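Local atomic coordinates of glutamate--tRNA ligase, cytoplasmic (Saccharomyces cerevisiae, PDB entry 2HRA), a protein that attaches glutamate to tRNA(Glu) through a Glu-AMP intermediate, the present chain being its N-terminal GST-fold domain that joins it to the cofactor Arc1p. Residues T22-G27 against A52-D57; A33-I38 against D72-I77; A40-A45 against D174-E179. One frame throughout, in Å; residues are numbered along the deposited sequence.

Contact 1: T22-G27 against A52-D57; sequences TLTING and AIKLVD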
ATOM      1  N   THR A  22      14.701   8.741  -3.150  1.00 30.70           N
ATOM      2  CA  THR A  22      13.588   9.626  -2.824  1.00 30.00           C
ATOM      3  C   THR A  22      12.298   9.003  -3.330  1.00 29.38           C
ATOM      4  O   THR A  22      12.254   8.524  -4.470  1.00 29.05           O
ATOM      5  CB  THR A  22      13.777  11.009  -3.447  1.00 30.44           C
ATOM      6  OG1 THR A  22      15.047  11.514  -3.030  1.00 30.13           O
ATOM      7  CG2 THR A  22      12.665  11.966  -2.987  1.00 29.59           C
ATOM      8  N   LEU A  23      11.289   8.960  -2.458  1.00 28.29           N
ATOM      9  CA  LEU A  23       9.927   8.571  -2.842  1.00 27.87           C
ATOM     10  C   LEU A  23       8.987   9.751  -2.696  1.00 27.84           C
ATOM     11  O   LEU A  23       8.699  10.204  -1.589  1.00 26.93           O
ATOM     12  CB  LEU A  23       9.408   7.410  -1.982  1.00 27.51           C
ATOM     13  CG  LEU A  23       7.967   6.902  -2.255  1.00 27.76           C
ATOM     14  CD1 LEU A  23       7.843   6.408  -3.674  1.00 22.28           C
ATOM     15  CD2 LEU A  23       7.548   5.827  -1.234  1.00 26.38           C
ATOM     16  N   THR A  24       8.469  10.228  -3.822  1.00 28.26           N
ATOM     17  CA  THR A  24       7.468  11.272  -3.784  1.00 27.99           C
ATOM     18  C   THR A  24       6.066  10.661  -3.683  1.00 28.33           C
ATOM     19  O   THR A  24       5.740   9.719  -4.402  1.00 28.75           O
ATOM     20  CB  THR A  24       7.603  12.183  -5.019  1.00 28.79           C
ATOM     21  OG1 THR A  24       8.989  12.543  -5.196  1.00 26.96           O
ATOM     22  CG2 THR A  24       6.765  13.434  -4.841  1.00 29.77           C
ATOM     23  N   ILE A  25       5.254  11.176  -2.768  1.00 28.09           N
ATOM     24  CA  ILE A  25       3.869  10.741  -2.586  1.00 27.99           C
ATOM     25  C   ILE A  25       2.957  11.935  -2.762  1.00 28.66           C
ATOM     26  O   ILE A  25       3.188  12.954  -2.165  1.00 28.36           O
ATOM     27  CB  ILE A  25       3.632  10.113  -1.185  1.00 27.89           C
ATOM     28  CG1 ILE A  25       4.540   8.897  -0.988  1.00 27.64           C
ATOM     29  CG2 ILE A  25       2.191   9.631  -1.036  1.00 27.70           C
ATOM     30  CD1 ILE A  25       4.052   7.644  -1.759  1.00 27.57           C
ATOM     31  N   ASN A  26       1.913  11.783  -3.585  1.00 29.45           N
ATOM     32  CA  ASN A  26       1.015  12.875  -3.974  1.00 30.01           C
ATOM     33  C   ASN A  26      -0.289  12.778  -3.191  1.00 30.94           C
ATOM     34  O   ASN A  26      -1.011  11.815  -3.351  1.00 31.52           O
ATOM     35  CB  ASN A  26       0.728  12.758  -5.477  1.00 29.79           C
ATOM     36  CG  ASN A  26      -0.167  13.872  -6.020  1.00 31.13           C
ATOM     37  OD1 ASN A  26      -0.695  14.708  -5.273  1.00 31.23           O
ATOM     38  ND2 ASN A  26      -0.339  13.885  -7.346  1.00 32.34           N
ATOM     39  N   GLY A  27      -0.605  13.778  -2.367  1.00 31.81           N
ATOM     40  CA  GLY A  27      -1.826  13.772  -1.558  1.00 32.26           C
ATOM     41  C   GLY A  27      -3.127  14.125  -2.281  1.00 33.25           C
ATOM     42  O   GLY A  27      -4.224  14.006  -1.700  1.00 33.25           O
ATOM     43  N   ALA A  52      14.028   8.742   1.437  1.00 28.82           N
ATOM     44  CA  ALA A  52      13.562  10.036   1.903  1.00 29.07           C
ATOM     45  C   ALA A  52      12.187  10.256   1.285  1.00 29.90           C
ATOM     46  O   ALA A  52      12.026  10.085   0.085  1.00 29.93           O
ATOM     47  CB  ALA A  52      14.532  11.127   1.462  1.00 28.97           C
ATOM     48  N   ILE A  53      11.192  10.580   2.102  1.00 30.81           N
ATOM     49  CA  ILE A  53       9.833  10.741   1.617  1.00 31.77           C
ATOM     50  C   ILE A  53       9.619  12.211   1.313  1.00 32.35           C
ATOM     51  O   ILE A  53       9.989  13.061   2.099  1.00 33.03           O
ATOM     52  CB  ILE A  53       8.802  10.215   2.630  1.00 32.43           C
ATOM     53  CG1 ILE A  53       9.019   8.712   2.840  1.00 32.61           C
ATOM     54  CG2 ILE A  53       7.395  10.504   2.155  1.00 31.88           C
ATOM     55  CD1 ILE A  53       8.181   8.102   3.943  1.00 33.82           C
ATOM     56  N   LYS A  54       9.072  12.500   0.145  1.00 32.57           N
ATOM     57  CA  LYS A  54       8.828  13.869  -0.294  1.00 33.23           C
ATOM     58  C   LYS A  54       7.362  13.961  -0.701  1.00 32.74           C
ATOM     59  O   LYS A  54       6.806  13.001  -1.220  1.00 32.51           O
ATOM     60  CB  LYS A  54       9.719  14.231  -1.476  1.00 33.63           C
ATOM     61  CG  LYS A  54       9.637  15.704  -1.900  1.00 36.16           C
ATOM     62  CD  LYS A  54       9.670  15.868  -3.414  1.00 38.75           C
ATOM     63  CE  LYS A  54       9.490  17.330  -3.846  1.00 40.06           C
ATOM     64  NZ  LYS A  54       8.065  17.807  -3.756  1.00 41.30           N
ATOM     65  N   LEU A  55       6.749  15.106  -0.433  1.00 32.44           N
ATOM     66  CA  LEU A  55       5.337  15.316  -0.692  1.00 32.23           C
ATOM     67  C   LEU A  55       5.071  16.291  -1.817  1.00 31.69           C
ATOM     68  O   LEU A  55       5.746  17.316  -1.961  1.00 31.16           O
ATOM     69  CB  LEU A  55       4.645  15.876   0.529  1.00 32.13           C
ATOM     70  CG  LEU A  55       4.831  15.153   1.831  1.00 34.47           C
ATOM     71  CD1 LEU A  55       4.411  16.111   2.942  1.00 36.61           C
ATOM     72  CD2 LEU A  55       4.028  13.850   1.849  1.00 34.22           C
ATOM     73  N   VAL A  56       4.058  15.966  -2.609  1.00 31.36           N
ATOM     74  CA  VAL A  56       3.473  16.929  -3.535  1.00 30.86           C
ATOM     75  C   VAL A  56       1.974  16.847  -3.310  1.00 31.22           C
ATOM     76  O   VAL A  56       1.498  15.916  -2.670  1.00 31.05           O
ATOM     77  CB  VAL A  56       3.889  16.663  -4.990  1.00 31.04           C
ATOM     78  CG1 VAL A  56       5.423  16.664  -5.083  1.00 30.23           C
ATOM     79  CG2 VAL A  56       3.296  15.336  -5.519  1.00 29.21           C
ATOM     80  N   ASP A  57       1.242  17.843  -3.788  1.00 31.95           N
ATOM     81  CA  ASP A  57      -0.184  17.928  -3.523  1.00 32.73           C
ATOM     82  C   ASP A  57      -0.798  18.566  -4.744  1.00 33.15           C
ATOM     83  O   ASP A  57      -1.137  19.751  -4.760  1.00 33.02           O
ATOM     84  CB  ASP A  57      -0.448  18.746  -2.257  1.00 33.13           C
ATOM     85  CG  ASP A  57      -1.832  18.517  -1.682  1.00 35.01           C
ATOM     86  OD1 ASP A  57      -2.535  19.513  -1.454  1.00 39.53           O
ATOM     87  OD2 ASP A  57      -2.227  17.355  -1.457  1.00 39.36           O
TER
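The carbonyl oxygen of Lys54 is gripped twice by the neighbouring strand: Ile25 N donates to Lys54 O at 2.9 Å, nearly along the C=O axis, and Thr24 CA brings a C-H to the same Lys54 O at 3.2 Å. The pattern recurs along two parallel strands in exact register, Thr22 beside Ala52 through Asn26 beside Val56. Leu23 N bonds to Ala52 O at 2.9 Å, Lys54 N to Leu23 O, Val56 N to Ile25 O, and Gly27 N to Val56 O at 3.0 Å closes the series.

The face carrying Thr22, Thr24 and Val56 shows the side-chain detail. Thr24 holds CG2 anti to the backbone N, which points this methyl at Val56 CG1, 3.5 Å from Thr24 CG2, the two side chains crossing near a right angle. Its other branch, OG1, lies alongside the Lys54 chain, 3.8 Å from Lys54 CD. An alanine in place of Thr24 would probably open a gap beside Val56 CG1 and leave the Lys54 methylenes freer to move. The Lys54 chain bends at chi2 and chi4, and its NZ donates to Leu55 O at 3.0 Å from above the carbonyl plane. At the C-terminal ends of the two strands Asn26 CB meets Val56 CG2 at 3.6 Å, while Asn26 ND2 donates to Asp58 O and Asp57 OD1 pairs with Lys28.

Leu23, Ile25 and Ile53 face the other way, against helix 34-46. Main-chain bonds thus fix the pairing of this beta-alpha-beta unit, and the side chains divide it into an apolar, helix-covered face and a more polar one.

Contact 2: A33-I38 against D72-I77; sequences AYAELI and DVFNKI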
ATOM      1  N   ALA A  33      -1.139   6.505  -3.175  1.00 26.91           N
ATOM      2  CA  ALA A  33      -0.116   5.475  -3.261  1.00 27.12           C
ATOM      3  C   ALA A  33       0.233   4.878  -1.897  1.00 27.02           C
ATOM      4  O   ALA A  33       1.386   4.904  -1.451  1.00 26.50           O
ATOM      5  CB  ALA A  33       1.128   6.034  -3.937  1.00 26.81           C
ATOM      6  N   TYR A  34      -0.766   4.316  -1.225  1.00 27.98           N
ATOM      7  CA  TYR A  34      -0.552   3.768   0.118  1.00 28.28           C
ATOM      8  C   TYR A  34       0.433   2.618   0.082  1.00 27.75           C
ATOM      9  O   TYR A  34       1.294   2.508   0.942  1.00 27.86           O
ATOM     10  CB  TYR A  34      -1.884   3.362   0.799  1.00 28.60           C
ATOM     11  CG  TYR A  34      -2.691   4.538   1.292  1.00 29.39           C
ATOM     12  CD1 TYR A  34      -3.885   4.899   0.663  1.00 27.69           C
ATOM     13  CD2 TYR A  34      -2.241   5.338   2.325  1.00 32.75           C
ATOM     14  CE1 TYR A  34      -4.607   5.974   1.092  1.00 31.15           C
ATOM     15  CE2 TYR A  34      -2.991   6.450   2.762  1.00 32.53           C
ATOM     16  CZ  TYR A  34      -4.148   6.755   2.139  1.00 31.99           C
ATOM     17  OH  TYR A  34      -4.905   7.851   2.534  1.00 33.20           O
ATOM     18  N   ALA A  35       0.323   1.752  -0.908  1.00 27.55           N
ATOM     19  CA  ALA A  35       1.168   0.574  -0.956  1.00 27.78           C
ATOM     20  C   ALA A  35       2.645   0.952  -0.984  1.00 27.97           C
ATOM     21  O   ALA A  35       3.463   0.362  -0.284  1.00 28.78           O
ATOM     22  CB  ALA A  35       0.828  -0.267  -2.152  1.00 27.57           C
ATOM     23  N   GLU A  36       2.938   1.954  -1.812  1.00 27.91           N
ATOM     24  CA  GLU A  36       4.255   2.503  -2.042  1.00 27.64           C
ATOM     25  C   GLU A  36       4.744   3.146  -0.786  1.00 27.23           C
ATOM     26  O   GLU A  36       5.874   2.905  -0.373  1.00 27.80           O
ATOM     27  CB  GLU A  36       4.220   3.544  -3.174  1.00 27.68           C
ATOM     28  CG  GLU A  36       3.981   2.959  -4.583  1.00 28.36           C
ATOM     29  CD  GLU A  36       2.469   2.702  -4.920  1.00 32.07           C
ATOM     30  OE1 GLU A  36       1.596   2.882  -4.063  1.00 28.37           O
ATOM     31  OE2 GLU A  36       2.163   2.326  -6.075  1.00 37.30           O
ATOM     32  N   LEU A  37       3.906   3.960  -0.161  1.00 26.99           N
ATOM     33  CA  LEU A  37       4.273   4.589   1.098  1.00 27.28           C
ATOM     34  C   LEU A  37       4.561   3.570   2.199  1.00 26.87           C
ATOM     35  O   LEU A  37       5.510   3.753   2.960  1.00 26.50           O
ATOM     36  CB  LEU A  37       3.206   5.585   1.562  1.00 27.48           C
ATOM     37  CG  LEU A  37       3.361   6.257   2.941  1.00 28.71           C
ATOM     38  CD1 LEU A  37       4.509   7.248   3.035  1.00 27.04           C
ATOM     39  CD2 LEU A  37       2.041   6.962   3.259  1.00 30.54           C
ATOM     40  N   ILE A  38       3.745   2.517   2.306  1.00 26.54           N
ATOM     41  CA  ILE A  38       3.928   1.525   3.380  1.00 26.40           C
ATOM     42  C   ILE A  38       5.235   0.732   3.131  1.00 25.20           C
ATOM     43  O   ILE A  38       6.056   0.492   4.044  1.00 26.40           O
ATOM     44  CB  ILE A  38       2.627   0.617   3.531  1.00 26.59           C
ATOM     45  CG1 ILE A  38       1.450   1.448   4.053  1.00 27.52           C
ATOM     46  CG2 ILE A  38       2.819  -0.503   4.536  1.00 26.05           C
ATOM     47  CD1 ILE A  38       0.085   0.749   3.974  1.00 26.01           C
ATOM     48  N   ASP A  72       5.484   1.614 -12.562  1.00 32.87           N
ATOM     49  CA  ASP A  72       5.764   0.397 -11.800  1.00 33.01           C
ATOM     50  C   ASP A  72       6.526   0.751 -10.527  1.00 32.48           C
ATOM     51  O   ASP A  72       7.506   0.089 -10.192  1.00 32.52           O
ATOM     52  CB  ASP A  72       6.565  -0.572 -12.684  1.00 33.97           C
ATOM     53  CG  ASP A  72       6.400  -2.051 -12.300  1.00 36.60           C
ATOM     54  OD1 ASP A  72       5.419  -2.435 -11.614  1.00 38.32           O
ATOM     55  OD2 ASP A  72       7.293  -2.845 -12.719  1.00 42.95           O
ATOM     56  N   VAL A  73       6.059   1.782  -9.811  1.00 31.66           N
ATOM     57  CA  VAL A  73       6.790   2.315  -8.647  1.00 30.44           C
ATOM     58  C   VAL A  73       6.899   1.296  -7.487  1.00 29.89           C
ATOM     59  O   VAL A  73       7.994   1.091  -6.934  1.00 29.61           O
ATOM     60  CB  VAL A  73       6.154   3.640  -8.124  1.00 30.16           C
ATOM     61  CG1 VAL A  73       6.804   4.062  -6.810  1.00 30.38           C
ATOM     62  CG2 VAL A  73       6.264   4.776  -9.180  1.00 30.33           C
ATOM     63  N   PHE A  74       5.782   0.670  -7.117  1.00 28.69           N
ATOM     64  CA  PHE A  74       5.777  -0.334  -6.059  1.00 28.41           C
ATOM     65  C   PHE A  74       6.869  -1.358  -6.313  1.00 28.75           C
ATOM     66  O   PHE A  74       7.740  -1.595  -5.452  1.00 29.35           O
ATOM     67  CB  PHE A  74       4.442  -1.058  -5.958  1.00 27.94           C
ATOM     68  CG  PHE A  74       4.366  -2.008  -4.786  1.00 27.20           C
ATOM     69  CD1 PHE A  74       4.275  -1.523  -3.492  1.00 25.43           C
ATOM     70  CD2 PHE A  74       4.389  -3.381  -4.981  1.00 26.62           C
ATOM     71  CE1 PHE A  74       4.218  -2.396  -2.401  1.00 27.00           C
ATOM     72  CE2 PHE A  74       4.313  -4.252  -3.902  1.00 29.94           C
ATOM     73  CZ  PHE A  74       4.222  -3.756  -2.609  1.00 27.47           C
ATOM     74  N   ASN A  75       6.826  -1.975  -7.490  1.00 28.69           N
ATOM     75  CA  ASN A  75       7.776  -3.027  -7.796  1.00 28.77           C
ATOM     76  C   ASN A  75       9.224  -2.549  -7.828  1.00 28.71           C
ATOM     77  O   ASN A  75      10.151  -3.325  -7.562  1.00 27.31           O
ATOM     78  CB  ASN A  75       7.434  -3.680  -9.117  1.00 29.49           C
ATOM     79  CG  ASN A  75       6.271  -4.643  -9.007  1.00 31.91           C
ATOM     80  OD1 ASN A  75       6.178  -5.435  -8.064  1.00 35.50           O
ATOM     81  ND2 ASN A  75       5.382  -4.597  -9.991  1.00 36.44           N
ATOM     82  N   LYS A  76       9.417  -1.290  -8.196  1.00 28.59           N
ATOM     83  CA  LYS A  76      10.731  -0.713  -8.176  1.00 28.62           C
ATOM     84  C   LYS A  76      11.235  -0.575  -6.739  1.00 28.12           C
ATOM     85  O   LYS A  76      12.397  -0.812  -6.489  1.00 27.43           O
ATOM     86  CB  LYS A  76      10.753   0.616  -8.940  1.00 29.00           C
ATOM     87  CG  LYS A  76      10.576   0.437 -10.446  1.00 31.20           C
ATOM     88  CD  LYS A  76      10.746   1.729 -11.221  1.00 31.56           C
ATOM     89  CE  LYS A  76      11.164   1.466 -12.665  1.00 32.34           C
ATOM     90  NZ  LYS A  76      10.065   0.967 -13.531  1.00 29.07           N
ATOM     91  N   ILE A  77      10.370  -0.243  -5.783  1.00 27.21           N
ATOM     92  CA  ILE A  77      10.827  -0.142  -4.381  1.00 27.15           C
ATOM     93  C   ILE A  77      11.273  -1.524  -3.886  1.00 27.51           C
ATOM     94  O   ILE A  77      12.336  -1.725  -3.275  1.00 26.99           O
ATOM     95  CB  ILE A  77       9.701   0.388  -3.484  1.00 27.39           C
ATOM     96  CG1 ILE A  77       9.277   1.793  -3.932  1.00 26.93           C
ATOM     97  CG2 ILE A  77      10.132   0.376  -1.993  1.00 27.59           C
ATOM     98  CD1 ILE A  77       7.948   2.224  -3.335  1.00 23.00           C
TER
HETATM   99  O   HOH W   1       3.261   1.057  -8.303  1.00 34.86           O
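Two torsions prepare the meeting of Ala35 and Glu36 with Phe74. In Phe74, CG stands anti to the backbone N (chi1 -174°), on the way to a ring that lies with an edge against the main chain of Ala35. In Glu36 the chain bends at chi2 (83°), a turn that sets CD off the line of CB and CG, on the way to the carboxylate's water link with Phe74 N.

The evidence for the ring edge is that Phe74 CE1 lies 3.6 Å from Ala35 O, with the oxygen in the ring plane. Ala35 CB adds an apolar touch, 3.9 Å from Phe74 CD1. The aliphatic part of Glu36 is used too: its CG rests on Val73 CG1 at 3.8 Å, the side chains crossing at about a right angle, and Glu36 CB lies 4.0 Å from Ile77 CD1. The polar link is indirect. Water 1 donates to Glu36 OE2 at 2.8 Å and accepts from Phe74 N at 2.8 Å, so the carboxylate is tied to an amide in the first turn of helix 73-80. The positive end of that helix would probably help to stabilise a charged Glu36.

The two short helical segments run almost in parallel, 15° apart. Phe74 is also packed by Val97 and Gln101 of helix 90-104 and by Val140 and Ala141 of helix 137-148, while Ile77 reaches Leu66 of strand 64-66; Leu37 of helix 34-46 touches Ala180 and Phe183 of helix 180-195.

Contact 3: A40-A45 against D174-E179; sequences ARIVNA and DPIFGE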
ATOM      1  N   ALA A  40       7.913   1.821   1.811  1.00 25.96           N
ATOM      2  CA  ALA A  40       8.984   2.722   2.215  1.00 26.00           C
ATOM      3  C   ALA A  40       9.070   2.780   3.717  1.00 25.83           C
ATOM      4  O   ALA A  40      10.141   2.798   4.264  1.00 25.88           O
ATOM      5  CB  ALA A  40       8.753   4.135   1.636  1.00 25.88           C
ATOM      6  N   ARG A  41       7.933   2.781   4.401  1.00 25.98           N
ATOM      7  CA  ARG A  41       7.950   2.734   5.859  1.00 25.52           C
ATOM      8  C   ARG A  41       8.566   1.452   6.394  1.00 25.37           C
ATOM      9  O   ARG A  41       9.291   1.478   7.398  1.00 24.22           O
ATOM     10  CB  ARG A  41       6.548   2.963   6.416  1.00 25.44           C
ATOM     11  CG  ARG A  41       6.077   4.371   6.119  1.00 27.13           C
ATOM     12  CD  ARG A  41       4.568   4.541   6.169  1.00 28.61           C
ATOM     13  NE  ARG A  41       3.972   4.288   7.485  1.00 29.13           N
ATOM     14  CZ  ARG A  41       3.852   5.174   8.486  1.00 31.09           C
ATOM     15  NH1 ARG A  41       4.347   6.417   8.420  1.00 30.58           N
ATOM     16  NH2 ARG A  41       3.274   4.792   9.609  1.00 30.77           N
ATOM     17  N   ILE A  42       8.302   0.335   5.713  1.00 25.00           N
ATOM     18  CA  ILE A  42       8.893  -0.939   6.088  1.00 25.09           C
ATOM     19  C   ILE A  42      10.406  -0.890   5.897  1.00 24.81           C
ATOM     20  O   ILE A  42      11.183  -1.272   6.770  1.00 25.28           O
ATOM     21  CB  ILE A  42       8.247  -2.117   5.286  1.00 24.79           C
ATOM     22  CG1 ILE A  42       6.765  -2.250   5.685  1.00 24.79           C
ATOM     23  CG2 ILE A  42       9.062  -3.443   5.541  1.00 24.97           C
ATOM     24  CD1 ILE A  42       5.860  -3.072   4.691  1.00 23.83           C
ATOM     25  N   VAL A  43      10.826  -0.388   4.745  1.00 24.91           N
ATOM     26  CA  VAL A  43      12.243  -0.269   4.441  1.00 23.87           C
ATOM     27  C   VAL A  43      12.984   0.584   5.498  1.00 24.26           C
ATOM     28  O   VAL A  43      14.013   0.155   6.075  1.00 23.44           O
ATOM     29  CB  VAL A  43      12.442   0.330   3.036  1.00 24.04           C
ATOM     30  CG1 VAL A  43      13.905   0.698   2.806  1.00 22.32           C
ATOM     31  CG2 VAL A  43      11.953  -0.634   1.969  1.00 23.90           C
ATOM     32  N   ASN A  44      12.465   1.772   5.788  1.00 24.48           N
ATOM     33  CA  ASN A  44      13.144   2.640   6.767  1.00 24.54           C
ATOM     34  C   ASN A  44      13.057   2.124   8.199  1.00 24.95           C
ATOM     35  O   ASN A  44      13.934   2.432   9.004  1.00 25.22           O
ATOM     36  CB  ASN A  44      12.619   4.069   6.722  1.00 25.03           C
ATOM     37  CG  ASN A  44      12.998   4.816   5.448  1.00 25.75           C
ATOM     38  OD1 ASN A  44      14.075   4.647   4.864  1.00 25.36           O
ATOM     39  ND2 ASN A  44      12.123   5.682   5.043  1.00 25.53           N
ATOM     40  N   ALA A  45      11.997   1.367   8.517  1.00 24.67           N
ATOM     41  CA  ALA A  45      11.890   0.693   9.806  1.00 25.17           C
ATOM     42  C   ALA A  45      13.046  -0.266  10.052  1.00 24.94           C
ATOM     43  O   ALA A  45      13.550  -0.336  11.159  1.00 24.38           O
ATOM     44  CB  ALA A  45      10.589  -0.058   9.926  1.00 23.57           C
ATOM     45  N   ASP A 174      -0.848  -2.405  13.140  1.00 32.35           N
ATOM     46  CA  ASP A 174       0.566  -2.193  12.957  1.00 31.31           C
ATOM     47  C   ASP A 174       0.708  -0.769  12.402  1.00 30.56           C
ATOM     48  O   ASP A 174       0.334  -0.514  11.256  1.00 29.86           O
ATOM     49  CB  ASP A 174       1.086  -3.242  11.969  1.00 31.66           C
ATOM     50  CG  ASP A 174       2.597  -3.205  11.775  1.00 32.24           C
ATOM     51  OD1 ASP A 174       3.196  -2.163  12.044  1.00 30.25           O
ATOM     52  OD2 ASP A 174       3.181  -4.230  11.319  1.00 30.25           O
ATOM     53  N   PRO A 175       1.286   0.159  13.194  1.00 29.72           N
ATOM     54  CA  PRO A 175       1.424   1.575  12.804  1.00 29.61           C
ATOM     55  C   PRO A 175       2.034   1.805  11.426  1.00 28.86           C
ATOM     56  O   PRO A 175       1.702   2.793  10.734  1.00 29.60           O
ATOM     57  CB  PRO A 175       2.387   2.133  13.855  1.00 30.04           C
ATOM     58  CG  PRO A 175       2.336   1.226  14.986  1.00 30.04           C
ATOM     59  CD  PRO A 175       1.911  -0.111  14.497  1.00 30.30           C
ATOM     60  N   ILE A 176       2.966   0.936  11.054  1.00 28.08           N
ATOM     61  CA  ILE A 176       3.586   0.994   9.735  1.00 27.75           C
ATOM     62  C   ILE A 176       2.524   1.093   8.653  1.00 27.37           C
ATOM     63  O   ILE A 176       2.720   1.829   7.686  1.00 25.86           O
ATOM     64  CB  ILE A 176       4.531  -0.200   9.465  1.00 27.65           C
ATOM     65  CG1 ILE A 176       5.888   0.060  10.126  1.00 29.69           C
ATOM     66  CG2 ILE A 176       4.718  -0.416   7.960  1.00 26.56           C
ATOM     67  CD1 ILE A 176       6.733  -1.177  10.445  1.00 29.53           C
ATOM     68  N   PHE A 177       1.418   0.360   8.834  1.00 27.28           N
ATOM     69  CA  PHE A 177       0.258   0.383   7.901  1.00 27.68           C
ATOM     70  C   PHE A 177      -0.780   1.388   8.370  1.00 27.94           C
ATOM     71  O   PHE A 177      -1.161   2.284   7.649  1.00 26.98           O
ATOM     72  CB  PHE A 177      -0.452  -0.968   7.865  1.00 27.75           C
ATOM     73  CG  PHE A 177       0.319  -2.048   7.177  1.00 27.21           C
ATOM     74  CD1 PHE A 177       1.488  -2.551   7.739  1.00 30.01           C
ATOM     75  CD2 PHE A 177      -0.127  -2.566   5.985  1.00 27.39           C
ATOM     76  CE1 PHE A 177       2.205  -3.544   7.105  1.00 28.69           C
ATOM     77  CE2 PHE A 177       0.572  -3.567   5.334  1.00 29.49           C
ATOM     78  CZ  PHE A 177       1.743  -4.052   5.892  1.00 28.79           C
ATOM     79  N   GLY A 178      -1.249   1.193   9.593  1.00 29.06           N
ATOM     80  CA  GLY A 178      -2.420   1.907  10.094  1.00 29.64           C
ATOM     81  C   GLY A 178      -2.258   3.396  10.385  1.00 30.49           C
ATOM     82  O   GLY A 178      -3.270   4.095  10.518  1.00 30.56           O
ATOM     83  N   GLU A 179      -1.018   3.879  10.533  1.00 30.54           N
ATOM     84  CA  GLU A 179      -0.778   5.325  10.692  1.00 30.76           C
ATOM     85  C   GLU A 179      -0.244   5.989   9.406  1.00 31.03           C
ATOM     86  O   GLU A 179       0.097   7.178   9.420  1.00 29.93           O
ATOM     87  CB  GLU A 179       0.179   5.594  11.863  1.00 31.07           C
ATOM     88  CG  GLU A 179      -0.377   5.124  13.186  1.00 32.27           C
ATOM     89  CD  GLU A 179       0.533   5.423  14.348  1.00 34.14           C
ATOM     90  OE1 GLU A 179       1.657   5.923  14.149  1.00 37.12           O
ATOM     91  OE2 GLU A 179       0.115   5.136  15.478  1.00 36.91           O
TER
HETATM   92  O   HOH W   2       3.701   5.749  12.519  1.00 43.03           O
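The short helix 175-178, which follows closely on helix 162-172 and begins at the end of the Arc1p-interacting region 159-175, is met here by Arg41 of helix 34-46. Arg41 bends at chi3 (63°) and presents an edge of its guanidinium to two successive carbonyls. NE donates to Ile176 O at 2.8 Å and 167°, and NH2 to Pro175 O at 2.8 Å with a more bent angle of 141°; both oxygens lie close to the guanidinium plane. Pro175 O is doubly used, since Glu179 N reaches it from the opposite face of its own plane.

Asp174 is the N-cap of this helix, its OD1 accepting from Ile176 N at 3.3 Å. In the GST-type fold the contact joins the first helix of the N-terminal subdomain to the helical C-terminal part.

Beside the polar pair, Ile176 CG2 packs on Ile42 CG1 at 3.6 Å, the side chains crossing near a right angle, and Ile176 CD1 touches Ala45 CB at 4.0 Å. Phe177 makes edge-to-face stacks with Trp143 and Tyr135. Water 2 accepts from Arg41 NH2 at 3.1 Å and donates to Glu179 OE1 at 2.6 Å, bridging opposite charges that do not touch directly.

Helix 34-46 is common ground: contacts 2 and 3 use successive turns of it, and contact 1 joins the two strands before and after it in the chain. The centres of contacts 1 and 2, and of contacts 2 and 3, lie about 12 Å apart, those of contacts 1 and 3 about 15 Å. Leu23 CD2 touches both Glu36 O and Ala40 CB, so the sheet bears on both helical contacts. The segments alternate in sequence: 22-27, 33-38, 40-45, 52-57, 72-77, then 174-179 far later. One helix thereby connects the N-terminal sheet, helix 73-80 and the C-terminal helices into a single GST-like domain.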